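Local atomic coordinates of pentafunctional AROM polypeptide (Schizosaccharomyces pombe, PDB entry 5SWV), a protein that probably catalyses, through the dehydroquinate dehydratase and shikimate dehydrogenase domains present here, two successive steps of the shikimate pathway. Residues L102-M105 and R106-C109. Residues are numbered along the deposited sequence; the frame is centred on the assembly and turned at random.
Sequences LSAM and RYGC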
# COMPACT_ATOMS: atom_id res chain seq x y z
N LEU A 102 -18.51 -19.29 0.63
CA LEU A 102 -19.11 -19.00 1.93
C LEU A 102 -18.07 -18.89 3.02
O LEU A 102 -18.14 -18.01 3.88
CB LEU A 102 -20.10 -20.09 2.31
CG LEU A 102 -21.43 -20.08 1.56
CD1 LEU A 102 -22.26 -21.31 1.88
CD2 LEU A 102 -22.21 -18.80 1.84
N SER A 103 -17.11 -19.80 3.00
CA SER A 103 -16.01 -19.78 3.96
C SER A 103 -15.18 -18.49 3.88
O SER A 103 -14.80 -17.91 4.91
CB SER A 103 -15.13 -21.00 3.76
OG SER A 103 -13.87 -20.80 4.32
N ALA A 104 -14.92 -18.05 2.65
CA ALA A 104 -14.16 -16.85 2.39
C ALA A 104 -14.81 -15.60 2.97
O ALA A 104 -14.12 -14.68 3.44
CB ALA A 104 -13.95 -16.67 0.90
N MET A 105 -16.13 -15.56 2.91
CA MET A 105 -16.89 -14.44 3.45
C MET A 105 -16.87 -14.52 4.98
O MET A 105 -16.75 -13.50 5.65
CB MET A 105 -18.31 -14.41 2.87
CG MET A 105 -18.29 -14.16 1.36
SD MET A 105 -19.79 -14.25 0.35
CE MET A 105 -20.80 -15.44 1.22
N ARG A 106 -16.92 -15.73 5.53
CA ARG A 106 -16.80 -15.91 6.97
C ARG A 106 -15.48 -15.39 7.53
O ARG A 106 -15.48 -14.83 8.61
CB ARG A 106 -17.04 -17.37 7.40
CG ARG A 106 -18.47 -17.65 7.86
CD ARG A 106 -18.66 -19.09 8.30
NE ARG A 106 -18.69 -20.00 7.15
CZ ARG A 106 -17.92 -21.09 6.97
NH1 ARG A 106 -17.02 -21.49 7.88
NH2 ARG A 106 -18.07 -21.81 5.85
N TYR A 107 -14.35 -15.56 6.82
CA TYR A 107 -13.08 -14.97 7.33
C TYR A 107 -12.72 -13.61 6.71
O TYR A 107 -11.56 -13.22 6.69
CB TYR A 107 -11.89 -15.97 7.37
CG TYR A 107 -11.60 -16.79 6.13
CD1 TYR A 107 -11.12 -16.19 4.95
CD2 TYR A 107 -11.75 -18.19 6.14
CE1 TYR A 107 -10.84 -16.96 3.81
CE2 TYR A 107 -11.46 -18.95 5.00
CZ TYR A 107 -11.01 -18.33 3.84
OH TYR A 107 -10.75 -19.08 2.73
N GLY A 108 -13.72 -12.86 6.24
CA GLY A 108 -13.56 -11.44 5.89
C GLY A 108 -12.72 -11.09 4.67
O GLY A 108 -11.96 -10.11 4.70
N CYS A 109 -12.84 -11.87 3.59
CA CYS A 109 -12.30 -11.46 2.29
C CYS A 109 -13.06 -10.22 1.87
O CYS A 109 -14.27 -10.12 2.10
CB CYS A 109 -12.45 -12.56 1.23
SG CYS A 109 -11.24 -13.90 1.39
O HOH W 1 -20.84 -19.22 5.61
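Cys109 N reaches back to Ala104 O (3.1 Å) and Gly108 N to Met105 O (3.2 Å), the two bonds of a Schellman motif that ends helix 94-106 just before strand 111-115 of the type I dehydroquinase barrel. Gly108, with positive phi, is its C-prime residue and turns the chain out of the helix. The first bond is nearly straight at its hydrogen (168°); in the second the donor sits above the carbonyl plane of Met105.

Tyr107, the first residue to leave helical geometry, lays its side chain back along the last turn. Its CB carries CG between the backbone N and the carbonyl carbon (chi1 50°), which swings the ring over the helix backbone. CG and CD2 lie over Ser103 O, the carbonyl that also accepts Tyr107 N, while CD1 of Tyr107 sits 3.7 Å from Ala104 O. On the same face, Ala104 CA makes a CH-pi contact 3.9 Å from the Tyr107 ring centroid, close to CE1 and CZ. CE2 of Tyr107 lies beside Ser103 OG, and its OH ends 3.9 Å from Ser103 OG. Val61, Ala62 and Ile65 of helix 58-69 and Phe78 of strand 76-79 also touch this side chain.

Arg106 bends back at chi3 (-74°), bringing one guanidinium face over Ser103 CA, while its NE donates to a water at 2.8 Å in the guanidinium plane.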